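Local coordinates for uncharacterized protein (PDB 4ECO), which is of unknown function but, as a leucine-rich repeat protein, probably binds other proteins through its curved solenoid surface, at residues Asp160-Cys165 / Leu490-Leu495; Thr263-Phe268 / Ile278-Asn283; Asp293-Leu298 / Thr324-Met329; Arg556-Gly561 / Leu571-Asn576. All coordinates share one frame; numbering follows the deposited sequence.

Contact 1 of 4, residues Asp160-Cys165 / Leu490-Leu495; sequences DLIKDC and LTSIDL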
loop_
_atom_site.group_PDB
_atom_site.type_symbol
_atom_site.label_atom_id
_atom_site.label_comp_id
_atom_site.label_asym_id
_atom_site.label_seq_id
_atom_site.Cartn_x
_atom_site.Cartn_y
_atom_site.Cartn_z
ATOM N N ASP A 160 13.612 0.085 16.305
ATOM C CA ASP A 160 14.577 1.087 15.913
ATOM C C ASP A 160 15.953 0.475 15.887
ATOM O O ASP A 160 16.653 0.679 14.897
ATOM C CB ASP A 160 14.490 2.296 16.837
ATOM C CG ASP A 160 13.256 3.129 16.553
ATOM O OD1 ASP A 160 12.823 3.187 15.360
ATOM O OD2 ASP A 160 12.710 3.714 17.507
ATOM N N LEU A 161 16.284 -0.397 16.881
ATOM C CA LEU A 161 17.585 -1.078 16.943
ATOM C C LEU A 161 17.850 -1.859 15.644
ATOM O O LEU A 161 18.862 -1.614 14.965
ATOM C CB LEU A 161 17.648 -2.007 18.172
ATOM C CG LEU A 161 18.834 -2.973 18.285
ATOM C CD1 LEU A 161 20.124 -2.242 18.429
ATOM C CD2 LEU A 161 18.710 -3.799 19.481
ATOM N N ILE A 162 16.894 -2.727 15.264
ATOM C CA ILE A 162 17.008 -3.578 14.087
ATOM C C ILE A 162 17.023 -2.717 12.811
ATOM O O ILE A 162 17.907 -2.933 11.972
ATOM C CB ILE A 162 15.910 -4.675 14.095
ATOM C CG1 ILE A 162 16.338 -5.728 15.130
ATOM C CG2 ILE A 162 15.748 -5.325 12.718
ATOM C CD1 ILE A 162 15.418 -6.664 15.438
ATOM N N LYS A 163 16.133 -1.695 12.710
ATOM C CA LYS A 163 16.089 -0.786 11.554
ATOM C C LYS A 163 17.433 -0.024 11.418
ATOM O O LYS A 163 17.960 0.027 10.304
ATOM C CB LYS A 163 14.892 0.182 11.609
ATOM C CG LYS A 163 13.526 -0.518 11.428
ATOM C CD LYS A 163 12.339 0.417 11.167
ATOM C CE LYS A 163 11.945 1.290 12.326
ATOM N NZ LYS A 163 10.515 1.694 12.244
ATOM N N ASP A 164 18.033 0.464 12.530
ATOM C CA ASP A 164 19.331 1.147 12.483
ATOM C C ASP A 164 20.410 0.233 11.874
ATOM O O ASP A 164 21.133 0.686 10.979
ATOM C CB ASP A 164 19.782 1.642 13.873
ATOM C CG ASP A 164 18.946 2.754 14.511
ATOM O OD1 ASP A 164 18.139 3.395 13.788
ATOM O OD2 ASP A 164 19.052 2.944 15.747
ATOM N N CYS A 165 20.467 -1.057 12.299
ATOM C CA CYS A 165 21.445 -2.036 11.793
ATOM C C CYS A 165 21.238 -2.306 10.296
ATOM O O CYS A 165 22.229 -2.420 9.565
ATOM C CB CYS A 165 21.399 -3.331 12.590
ATOM S SG CYS A 165 21.895 -3.144 14.322
ATOM N N LEU A 490 19.927 -15.179 7.122
ATOM C CA LEU A 490 19.208 -14.510 8.210
ATOM C C LEU A 490 20.123 -13.561 8.982
ATOM O O LEU A 490 20.984 -14.008 9.752
ATOM C CB LEU A 490 18.578 -15.553 9.162
ATOM C CG LEU A 490 17.531 -15.021 10.149
ATOM C CD1 LEU A 490 16.274 -14.537 9.410
ATOM C CD2 LEU A 490 17.170 -16.085 11.155
ATOM N N THR A 491 19.915 -12.255 8.788
ATOM C CA THR A 491 20.726 -11.215 9.426
ATOM C C THR A 491 19.910 -10.359 10.445
ATOM O O THR A 491 20.525 -9.628 11.219
ATOM C CB THR A 491 21.386 -10.319 8.360
ATOM O OG1 THR A 491 20.371 -9.693 7.567
ATOM C CG2 THR A 491 22.363 -11.103 7.462
ATOM N N SER A 492 18.561 -10.465 10.475
ATOM C CA SER A 492 17.739 -9.687 11.422
ATOM C C SER A 492 16.659 -10.553 12.057
ATOM O O SER A 492 15.920 -11.229 11.353
ATOM C CB SER A 492 17.101 -8.465 10.754
ATOM O OG SER A 492 18.066 -7.549 10.259
ATOM N N ILE A 493 16.595 -10.559 13.401
ATOM C CA ILE A 493 15.611 -11.315 14.162
ATOM C C ILE A 493 14.973 -10.403 15.224
ATOM O O ILE A 493 15.656 -9.962 16.147
ATOM C CB ILE A 493 16.209 -12.595 14.798
ATOM C CG1 ILE A 493 17.096 -13.406 13.793
ATOM C CG2 ILE A 493 15.092 -13.457 15.387
ATOM C CD1 ILE A 493 17.796 -14.639 14.392
ATOM N N ASP A 494 13.660 -10.118 15.075
ATOM C CA ASP A 494 12.874 -9.338 16.029
ATOM C C ASP A 494 11.997 -10.275 16.814
ATOM O O ASP A 494 11.126 -10.940 16.247
ATOM C CB ASP A 494 12.041 -8.266 15.339
ATOM C CG ASP A 494 11.745 -7.058 16.207
ATOM O OD1 ASP A 494 11.766 -7.198 17.444
ATOM O OD2 ASP A 494 11.453 -5.979 15.644
ATOM N N LEU A 495 12.291 -10.401 18.113
ATOM C CA LEU A 495 11.565 -11.285 19.021
ATOM C C LEU A 495 11.018 -10.525 20.231
ATOM O O LEU A 495 10.661 -11.153 21.238
ATOM C CB LEU A 495 12.478 -12.444 19.475
ATOM C CG LEU A 495 12.765 -13.512 18.420
ATOM C CD1 LEU A 495 14.034 -14.238 18.725
ATOM C CD2 LEU A 495 11.567 -14.450 18.237
HETATM O O HOH W 1 19.302 -5.817 11.939
#

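Contact 2 of 4, residues Thr263-Phe268 / Ile278-Asn283; sequences TKLPTF and INVACN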
loop_
_atom_site.group_PDB
_atom_site.type_symbol
_atom_site.label_atom_id
_atom_site.label_comp_id
_atom_site.label_asym_id
_atom_site.label_seq_id
_atom_site.Cartn_x
_atom_site.Cartn_y
_atom_site.Cartn_z
ATOM N N THR A 263 -25.178 3.980 -4.767
ATOM C CA THR A 263 -25.746 2.822 -4.072
ATOM C C THR A 263 -25.401 1.580 -4.872
ATOM O O THR A 263 -25.615 0.455 -4.409
ATOM C CB THR A 263 -27.249 2.961 -3.816
ATOM O OG1 THR A 263 -27.938 3.355 -5.010
ATOM C CG2 THR A 263 -27.557 3.910 -2.688
ATOM N N LYS A 264 -24.835 1.798 -6.074
ATOM C CA LYS A 264 -24.357 0.786 -7.025
ATOM C C LYS A 264 -23.346 1.437 -7.933
ATOM O O LYS A 264 -23.279 2.663 -7.985
ATOM C CB LYS A 264 -25.522 0.157 -7.836
ATOM C CG LYS A 264 -26.110 1.066 -8.921
ATOM C CD LYS A 264 -27.157 0.388 -9.768
ATOM C CE LYS A 264 -27.305 1.116 -11.070
ATOM N NZ LYS A 264 -28.555 0.736 -11.768
ATOM N N LEU A 265 -22.554 0.644 -8.652
ATOM C CA LEU A 265 -21.583 1.202 -9.609
ATOM C C LEU A 265 -22.311 1.615 -10.868
ATOM O O LEU A 265 -23.264 0.917 -11.243
ATOM C CB LEU A 265 -20.443 0.212 -9.948
ATOM C CG LEU A 265 -19.503 -0.183 -8.813
ATOM C CD1 LEU A 265 -18.480 -1.182 -9.295
ATOM C CD2 LEU A 265 -18.786 1.027 -8.232
ATOM N N PRO A 266 -21.901 2.732 -11.539
ATOM C CA PRO A 266 -22.568 3.117 -12.802
ATOM C C PRO A 266 -22.450 1.970 -13.813
ATOM O O PRO A 266 -21.443 1.259 -13.869
ATOM C CB PRO A 266 -21.845 4.401 -13.239
ATOM C CG PRO A 266 -20.628 4.462 -12.467
ATOM C CD PRO A 266 -20.791 3.648 -11.213
ATOM N N THR A 267 -23.520 1.740 -14.542
ATOM C CA THR A 267 -23.679 0.599 -15.448
ATOM C C THR A 267 -22.851 0.684 -16.743
ATOM O O THR A 267 -22.732 -0.330 -17.452
ATOM C CB THR A 267 -25.155 0.453 -15.809
ATOM O OG1 THR A 267 -25.586 1.654 -16.448
ATOM C CG2 THR A 267 -26.024 0.165 -14.582
ATOM N N PHE A 268 -22.280 1.856 -17.047
ATOM C CA PHE A 268 -21.524 2.039 -18.287
ATOM C C PHE A 268 -20.200 1.274 -18.237
ATOM O O PHE A 268 -19.643 0.959 -19.297
ATOM C CB PHE A 268 -21.286 3.534 -18.573
ATOM C CG PHE A 268 -20.137 4.184 -17.848
ATOM C CD1 PHE A 268 -20.324 4.766 -16.603
ATOM C CD2 PHE A 268 -18.869 4.236 -18.423
ATOM C CE1 PHE A 268 -19.258 5.374 -15.934
ATOM C CE2 PHE A 268 -17.797 4.824 -17.750
ATOM C CZ PHE A 268 -18.000 5.396 -16.513
ATOM N N ILE A 278 -9.404 0.149 -13.082
ATOM C CA ILE A 278 -10.681 0.560 -12.525
ATOM C C ILE A 278 -10.466 0.932 -11.058
ATOM O O ILE A 278 -10.064 0.093 -10.261
ATOM C CB ILE A 278 -11.851 -0.440 -12.720
ATOM C CG1 ILE A 278 -13.162 0.162 -12.150
ATOM C CG2 ILE A 278 -11.542 -1.848 -12.175
ATOM C CD1 ILE A 278 -14.407 -0.522 -12.490
ATOM N N ASN A 279 -10.714 2.193 -10.719
ATOM C CA ASN A 279 -10.619 2.668 -9.353
ATOM C C ASN A 279 -12.033 2.987 -8.869
ATOM O O ASN A 279 -12.659 3.935 -9.346
ATOM C CB ASN A 279 -9.675 3.878 -9.267
ATOM C CG ASN A 279 -9.276 4.280 -7.869
ATOM O OD1 ASN A 279 -10.059 4.217 -6.919
ATOM N ND2 ASN A 279 -8.033 4.693 -7.716
ATOM N N VAL A 280 -12.558 2.160 -7.974
ATOM C CA VAL A 280 -13.913 2.326 -7.431
ATOM C C VAL A 280 -13.821 2.359 -5.900
ATOM O O VAL A 280 -14.736 1.905 -5.196
ATOM C CB VAL A 280 -14.934 1.259 -7.950
ATOM C CG1 VAL A 280 -15.358 1.561 -9.395
ATOM C CG2 VAL A 280 -14.386 -0.170 -7.822
ATOM N N ALA A 281 -12.717 2.940 -5.393
ATOM C CA ALA A 281 -12.476 3.059 -3.959
ATOM C C ALA A 281 -13.364 4.152 -3.314
ATOM O O ALA A 281 -13.797 5.079 -4.001
ATOM C CB ALA A 281 -11.015 3.356 -3.714
ATOM N N CYS A 282 -13.634 4.022 -2.001
ATOM C CA CYS A 282 -14.386 4.943 -1.124
ATOM C C CYS A 282 -15.848 5.052 -1.467
ATOM O O CYS A 282 -16.456 6.048 -1.059
ATOM C CB CYS A 282 -13.776 6.344 -1.078
ATOM S SG CYS A 282 -12.112 6.435 -0.391
ATOM N N ASN A 283 -16.448 4.068 -2.132
ATOM C CA ASN A 283 -17.885 4.167 -2.402
ATOM C C ASN A 283 -18.645 3.356 -1.337
ATOM O O ASN A 283 -19.191 2.286 -1.611
ATOM C CB ASN A 283 -18.184 3.726 -3.807
ATOM C CG ASN A 283 -17.530 4.586 -4.848
ATOM O OD1 ASN A 283 -17.629 5.822 -4.820
ATOM N ND2 ASN A 283 -16.866 3.949 -5.804
#

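Contact 3 of 4, residues Asp293-Leu298 / Thr324-Met329; sequences DDWQAL and TSLQKM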
loop_
_atom_site.group_PDB
_atom_site.type_symbol
_atom_site.label_atom_id
_atom_site.label_comp_id
_atom_site.label_asym_id
_atom_site.label_seq_id
_atom_site.Cartn_x
_atom_site.Cartn_y
_atom_site.Cartn_z
ATOM N N ASP A 293 -21.775 -7.879 -6.445
ATOM C CA ASP A 293 -22.589 -8.112 -7.635
ATOM C C ASP A 293 -22.102 -7.267 -8.836
ATOM O O ASP A 293 -22.011 -7.809 -9.939
ATOM C CB ASP A 293 -24.066 -7.831 -7.324
ATOM C CG ASP A 293 -24.720 -8.906 -6.457
ATOM O OD1 ASP A 293 -24.219 -10.065 -6.452
ATOM O OD2 ASP A 293 -25.765 -8.607 -5.823
ATOM N N ASP A 294 -21.741 -5.984 -8.617
ATOM C CA ASP A 294 -21.220 -5.107 -9.679
ATOM C C ASP A 294 -19.850 -5.618 -10.158
ATOM O O ASP A 294 -19.617 -5.665 -11.376
ATOM C CB ASP A 294 -21.129 -3.637 -9.225
ATOM C CG ASP A 294 -22.459 -2.939 -8.983
ATOM O OD1 ASP A 294 -23.397 -3.115 -9.821
ATOM O OD2 ASP A 294 -22.540 -2.139 -8.022
ATOM N N TRP A 295 -18.963 -6.032 -9.204
ATOM C CA TRP A 295 -17.652 -6.625 -9.516
ATOM C C TRP A 295 -17.872 -7.911 -10.332
ATOM O O TRP A 295 -17.248 -8.050 -11.397
ATOM C CB TRP A 295 -16.836 -6.894 -8.234
ATOM C CG TRP A 295 -15.436 -7.444 -8.415
ATOM C CD1 TRP A 295 -14.831 -7.818 -9.580
ATOM C CD2 TRP A 295 -14.484 -7.731 -7.363
ATOM N NE1 TRP A 295 -13.561 -8.302 -9.327
ATOM C CE2 TRP A 295 -13.326 -8.267 -7.978
ATOM C CE3 TRP A 295 -14.500 -7.591 -5.959
ATOM C CZ2 TRP A 295 -12.197 -8.664 -7.238
ATOM C CZ3 TRP A 295 -13.376 -7.960 -5.234
ATOM C CH2 TRP A 295 -12.243 -8.492 -5.870
ATOM N N GLN A 296 -18.822 -8.791 -9.888
ATOM C CA GLN A 296 -19.122 -10.051 -10.567
ATOM C C GLN A 296 -19.527 -9.795 -11.995
ATOM O O GLN A 296 -19.020 -10.458 -12.906
ATOM C CB GLN A 296 -20.210 -10.856 -9.834
ATOM C CG GLN A 296 -20.251 -12.321 -10.280
ATOM C CD GLN A 296 -20.929 -13.258 -9.305
ATOM O OE1 GLN A 296 -20.489 -13.493 -8.160
ATOM N NE2 GLN A 296 -21.959 -13.898 -9.793
ATOM N N ALA A 297 -20.416 -8.798 -12.182
ATOM C CA ALA A 297 -20.952 -8.370 -13.472
ATOM C C ALA A 297 -19.820 -7.944 -14.412
ATOM O O ALA A 297 -19.846 -8.302 -15.593
ATOM C CB ALA A 297 -21.933 -7.233 -13.269
ATOM N N LEU A 298 -18.804 -7.220 -13.868
ATOM C CA LEU A 298 -17.633 -6.780 -14.620
ATOM C C LEU A 298 -16.824 -7.994 -15.111
ATOM O O LEU A 298 -16.514 -8.058 -16.304
ATOM C CB LEU A 298 -16.760 -5.834 -13.788
ATOM C CG LEU A 298 -17.259 -4.394 -13.673
ATOM C CD1 LEU A 298 -16.584 -3.672 -12.541
ATOM C CD2 LEU A 298 -17.073 -3.648 -14.964
ATOM N N THR A 324 -15.747 -18.997 -10.314
ATOM C CA THR A 324 -15.972 -19.155 -11.768
ATOM C C THR A 324 -15.995 -17.783 -12.515
ATOM O O THR A 324 -15.682 -17.724 -13.711
ATOM C CB THR A 324 -17.273 -19.943 -12.049
ATOM O OG1 THR A 324 -18.402 -19.140 -11.730
ATOM C CG2 THR A 324 -17.351 -21.263 -11.295
ATOM N N SER A 325 -16.370 -16.702 -11.812
ATOM C CA SER A 325 -16.404 -15.361 -12.379
ATOM C C SER A 325 -15.024 -14.747 -12.280
ATOM O O SER A 325 -14.559 -14.152 -13.247
ATOM C CB SER A 325 -17.449 -14.504 -11.676
ATOM O OG SER A 325 -18.769 -14.917 -11.998
ATOM N N LEU A 326 -14.338 -14.941 -11.124
ATOM C CA LEU A 326 -12.979 -14.461 -10.862
ATOM C C LEU A 326 -11.977 -15.051 -11.871
ATOM O O LEU A 326 -11.126 -14.317 -12.368
ATOM C CB LEU A 326 -12.537 -14.791 -9.421
ATOM C CG LEU A 326 -13.247 -14.090 -8.251
ATOM C CD1 LEU A 326 -12.528 -14.353 -6.949
ATOM C CD2 LEU A 326 -13.303 -12.609 -8.443
ATOM N N GLN A 327 -12.102 -16.358 -12.189
ATOM C CA GLN A 327 -11.254 -17.109 -13.127
ATOM C C GLN A 327 -11.169 -16.458 -14.516
ATOM O O GLN A 327 -10.171 -16.656 -15.220
ATOM C CB GLN A 327 -11.796 -18.539 -13.315
ATOM C CG GLN A 327 -11.629 -19.523 -12.148
ATOM C CD GLN A 327 -12.506 -20.761 -12.324
ATOM O OE1 GLN A 327 -13.292 -20.894 -13.285
ATOM N NE2 GLN A 327 -12.409 -21.692 -11.379
ATOM N N LYS A 328 -12.241 -15.737 -14.922
ATOM C CA LYS A 328 -12.372 -15.073 -16.223
ATOM C C LYS A 328 -11.421 -13.884 -16.363
ATOM O O LYS A 328 -11.000 -13.571 -17.473
ATOM C CB LYS A 328 -13.811 -14.583 -16.456
ATOM C CG LYS A 328 -14.896 -15.632 -16.308
ATOM C CD LYS A 328 -16.282 -15.043 -16.568
ATOM C CE LYS A 328 -17.352 -16.106 -16.556
ATOM N NZ LYS A 328 -18.693 -15.539 -16.829
HETATM N N MSE A 329 -11.092 -13.218 -15.255
HETATM C CA MSE A 329 -10.228 -12.020 -15.222
HETATM C C MSE A 329 -8.728 -12.387 -15.376
HETATM O O MSE A 329 -7.885 -12.011 -14.550
HETATM C CB MSE A 329 -10.453 -11.247 -13.914
HETATM C CG MSE A 329 -11.912 -10.993 -13.590
HETATM SE SE MSE A 329 -12.000 -9.647 -12.215
HETATM C CE MSE A 329 -11.984 -8.135 -13.359
#

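Contact 4 of 4, residues Arg556-Gly561 / Leu571-Asn576; sequences REWPEG and LQIGSN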
loop_
_atom_site.group_PDB
_atom_site.type_symbol
_atom_site.label_atom_id
_atom_site.label_comp_id
_atom_site.label_asym_id
_atom_site.label_seq_id
_atom_site.Cartn_x
_atom_site.Cartn_y
_atom_site.Cartn_z
ATOM N N ARG A 556 19.497 -10.122 35.780
ATOM C CA ARG A 556 20.439 -9.590 36.758
ATOM C C ARG A 556 21.895 -9.803 36.274
ATOM O O ARG A 556 22.807 -9.120 36.763
ATOM C CB ARG A 556 20.198 -10.251 38.138
ATOM C CG ARG A 556 18.817 -9.894 38.720
ATOM C CD ARG A 556 18.377 -10.749 39.880
ATOM N NE ARG A 556 19.051 -10.346 41.110
ATOM C CZ ARG A 556 19.166 -11.115 42.187
ATOM N NH1 ARG A 556 18.666 -12.344 42.191
ATOM N NH2 ARG A 556 19.808 -10.671 43.262
ATOM N N GLU A 557 22.076 -10.696 35.255
ATOM C CA GLU A 557 23.345 -11.126 34.665
ATOM C C GLU A 557 23.800 -10.237 33.484
ATOM O O GLU A 557 23.109 -10.123 32.467
ATOM C CB GLU A 557 23.206 -12.598 34.177
ATOM C CG GLU A 557 24.431 -13.229 33.517
ATOM C CD GLU A 557 24.213 -14.520 32.740
ATOM O OE1 GLU A 557 23.130 -15.131 32.895
ATOM O OE2 GLU A 557 25.125 -14.919 31.970
ATOM N N TRP A 558 25.021 -9.682 33.600
ATOM C CA TRP A 558 25.652 -8.924 32.523
ATOM C C TRP A 558 26.332 -9.923 31.579
ATOM O O TRP A 558 27.001 -10.837 32.065
ATOM C CB TRP A 558 26.653 -7.888 33.075
ATOM C CG TRP A 558 27.537 -7.280 32.015
ATOM C CD1 TRP A 558 28.748 -7.750 31.584
ATOM C CD2 TRP A 558 27.233 -6.139 31.193
ATOM N NE1 TRP A 558 29.217 -6.971 30.555
ATOM C CE2 TRP A 558 28.317 -5.964 30.305
ATOM C CE3 TRP A 558 26.163 -5.222 31.148
ATOM C CZ2 TRP A 558 28.367 -4.903 29.387
ATOM C CZ3 TRP A 558 26.221 -4.165 30.249
ATOM C CH2 TRP A 558 27.305 -4.023 29.372
ATOM N N PRO A 559 26.215 -9.765 30.246
ATOM C CA PRO A 559 26.893 -10.701 29.336
ATOM C C PRO A 559 28.416 -10.465 29.306
ATOM O O PRO A 559 28.935 -9.764 28.416
ATOM C CB PRO A 559 26.240 -10.393 27.992
ATOM C CG PRO A 559 25.928 -8.907 28.072
ATOM C CD PRO A 559 25.480 -8.720 29.498
ATOM N N GLU A 560 29.137 -11.041 30.292
ATOM C CA GLU A 560 30.587 -10.870 30.363
ATOM C C GLU A 560 31.224 -11.428 29.106
ATOM O O GLU A 560 30.874 -12.527 28.677
ATOM C CB GLU A 560 31.184 -11.503 31.622
ATOM C CG GLU A 560 30.774 -10.822 32.920
ATOM C CD GLU A 560 31.346 -9.450 33.231
ATOM O OE1 GLU A 560 32.311 -9.005 32.556
ATOM O OE2 GLU A 560 30.827 -8.834 34.191
ATOM N N GLY A 561 32.031 -10.600 28.459
ATOM C CA GLY A 561 32.660 -10.939 27.197
ATOM C C GLY A 561 32.075 -10.212 26.001
ATOM O O GLY A 561 32.686 -10.226 24.931
ATOM N N LEU A 571 24.317 -1.737 22.251
ATOM C CA LEU A 571 23.794 -2.650 23.255
ATOM C C LEU A 571 22.747 -1.962 24.087
ATOM O O LEU A 571 23.036 -0.973 24.756
ATOM C CB LEU A 571 24.890 -3.231 24.163
ATOM C CG LEU A 571 24.394 -4.058 25.361
ATOM C CD1 LEU A 571 23.681 -5.352 24.924
ATOM C CD2 LEU A 571 25.525 -4.356 26.313
ATOM N N GLN A 572 21.541 -2.532 24.092
ATOM C CA GLN A 572 20.427 -2.036 24.883
ATOM C C GLN A 572 20.111 -3.037 25.962
ATOM O O GLN A 572 19.620 -4.116 25.653
ATOM C CB GLN A 572 19.215 -1.785 23.996
ATOM C CG GLN A 572 19.427 -0.754 22.907
ATOM C CD GLN A 572 18.136 -0.506 22.159
ATOM O OE1 GLN A 572 17.111 -1.155 22.393
ATOM N NE2 GLN A 572 18.160 0.434 21.228
ATOM N N ILE A 573 20.421 -2.703 27.225
ATOM C CA ILE A 573 20.203 -3.591 28.383
ATOM C C ILE A 573 19.486 -2.813 29.522
ATOM O O ILE A 573 19.442 -3.266 30.661
ATOM C CB ILE A 573 21.569 -4.211 28.823
ATOM C CG1 ILE A 573 21.389 -5.461 29.701
ATOM C CG2 ILE A 573 22.576 -3.177 29.383
ATOM C CD1 ILE A 573 22.600 -6.384 29.758
ATOM N N GLY A 574 18.894 -1.678 29.180
ATOM C CA GLY A 574 18.177 -0.852 30.134
ATOM C C GLY A 574 16.918 -1.474 30.706
ATOM O O GLY A 574 16.353 -2.407 30.125
ATOM N N SER A 575 16.469 -0.935 31.865
ATOM C CA SER A 575 15.265 -1.306 32.613
ATOM C C SER A 575 15.296 -2.803 32.966
ATOM O O SER A 575 14.372 -3.555 32.668
ATOM C CB SER A 575 14.002 -0.923 31.844
ATOM O OG SER A 575 12.867 -0.918 32.691
ATOM N N ASN A 576 16.387 -3.220 33.594
ATOM C CA ASN A 576 16.593 -4.582 34.084
ATOM C C ASN A 576 17.075 -4.468 35.530
ATOM O O ASN A 576 16.802 -3.451 36.182
ATOM C CB ASN A 576 17.584 -5.371 33.181
ATOM C CG ASN A 576 17.016 -5.832 31.861
ATOM O OD1 ASN A 576 16.080 -6.618 31.796
ATOM N ND2 ASN A 576 17.621 -5.420 30.773
#

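Contact 1 of 4, residues Asp160-Cys165 / Leu490-Leu495
Ile162 is the side chain that brings helix 160-168 down onto strand 492-494, with Ser492 and Asp494 receiving it. The two elements run nearly antiparallel, their local axes 170° apart, and CB of Ile162 leaves the helix pointing at the strand. There the side chain forks. The CG2 branch settles beside Ser492, 3.9 Å from its CB. CG1 lies beside the backbone N (chi1 -75°) and carries the other arm, stretched out, to the tip. CD1 lands on the strand backbone, 3.7 Å from CA of Asp494, and lies against CB and CG of the same residue; it also meets O of Ile493 at 3.4 Å. Beside this apolar wedge a water donates to O of Ile162 at 3.2 Å and is also bonded to OG of Ser492 at 2.7 Å, so a polar link accompanies the greasy one. The carboxylate of Asp494 is engaged by Arg496 and by N of Ser159, just ahead of the helix. An alanine in place of Ile162 would probably open a gap over Ser492 and leave CA and CB of Asp494 without their apolar cover. Ser492 and Asp494 occupy the variable positions flanking Ile493 in a leucine-rich repeat strand, which is consistent with the helix packing on the concave face, the one such proteins commonly use for binding.

Contact 2 of 4, residues Thr263-Phe268 / Ile278-Asn283
Leu265 and Val280 meet with their side chains crossed at about a right angle, one arriving from the loop and the other rising from the end of strand 277-279. Both point across the gap at each other, while their backbones stay well apart, the CA atoms 8.1 Å from one another. Leu265 swings CG to the backbone N side (chi1 -65°) and presents its forked end. Of the two methyls, CD2 does most of the touching, 3.7 Å from CG1 of Val280. CD1 only grazes that same CG1, at 4.2 Å. Val280 thus offers one branch, CG1, to both arms of the leucine. The same CD2 also reaches Asn283, 4.3 Å from ND2, a van der Waals contact, CD2 being a methyl; the amide itself is held by the preceding coil of the solenoid, OD1 taking N of Cys259 and ND2 giving to O of Val256. Ile286 and Leu291 pack on Leu265 as well, and its backbone N is bonded to Asp294. One coil further on, Asn315 gives its ND2 to O of Val280, just as Asn283 gives to Val256. That recurring asparagine, together with a strand residue turned inward to meet a leucine of the return loop, is characteristic of the leucine-rich repeat solenoid, and this contact is a piece of its hydrophobic core.

Contact 3 of 4, residues Asp293-Leu298 / Thr324-Met329
A Met-aromatic contact between Trp295 and Met329, which is present as selenomethionine, joins helix 288-300 to segment 324-329, packed against strand 309-311 and probably on the convex side of the leucine-rich repeat solenoid. Trp295 throws its indole off the helix with CG anti to the backbone N (chi1 -177°). The selenium meets the rim of the ring rather than a face: it sits 3.5 Å from NE1 and 4.7 Å from the centroid of the five-membered ring, along a line 85° off the ring normal. The type I turn from Leu326 to Met329 delivers it there, and the two side chains cross at about a right angle. Leu326 adds CD2, which comes in obliquely near the six-membered ring, 4.3 Å from CZ2. Next to Trp295 in the chain, CG of Gln296 rests against Ser325, 3.4 Å from OG. The polar ends of this pair are engaged separately: OE1 of Gln296 takes Lys292 and N of Val322, whereas OG of Ser325 is bonded to Asp300, which also makes a salt bridge with Lys328. Phe320, Pro321 and Ile310 also pack on the indole. Directly between the two segments the contact is chiefly van der Waals, with polar links made through neighbours such as Asp300, and the edge approach probably adds a mild electrostatic gain, since it places the polarisable selenium next to the electropositive N-H side of the indole.

Contact 4 of 4, residues Arg556-Gly561 / Leu571-Asn576
Trp558 reaches Leu571 and Ile573 because its CG lies anti to the backbone N (chi1 168°) and chi2 of -89° sets the indole plane roughly perpendicular to the plane through CA, CB and CG, which carries the six-membered ring to the strand. This is leucine-rich repeat core packing, with the return loop laid over the inward residues at and just past the end of strand 570-572. CH2 of the ring stands 3.6 Å from CD2 of Leu571, and CZ3 lies 3.9 Å from CG2 of Ile573, both methyls coming in obliquely. The CG1 arm of Ile573 extends anti to N and sets CD1 3.7 Å from CD of Pro559, and that CD lies over one face of the indole, toward its rim. A leucine in place of Trp558 would probably leave Leu571 less well covered and Glu583 without the N-H of NE1 it now accepts. Pro559 sits at the centre of an inverse gamma turn, which bends the loop close to the contact. Past Ile573 the chain turns, and the repeat asparagine Asn576 folds back on it: ND2 donates to O of Ile573 at 2.8 Å, from well above the carbonyl plane, 64° out of it.

From the N terminus, helix 160-168 opens the long loop that contact 1 closes only at strand 492-494, its segments 325 residues apart at their nearest ends. Contacts 2 and 3 are nested inside it, one after the other, each closing a short loop of its own: 263-268 with 278-283, then 293-298 with 324-329. They are neighbours in space: the loop of contact 2 is pinned to helix 288-300 and Ile278 packs on Leu298, so strand core and helical side are tied together there. Contact 4 follows once contact 1 has closed, the centres of contacts 1 and 4 about 18 Å apart, and Leu161 touches Gln572. None cross. Contacts 2, 3 and 4 bind neighbouring pieces of the solenoid; contact 1 ties to it a helix far earlier in the sequence.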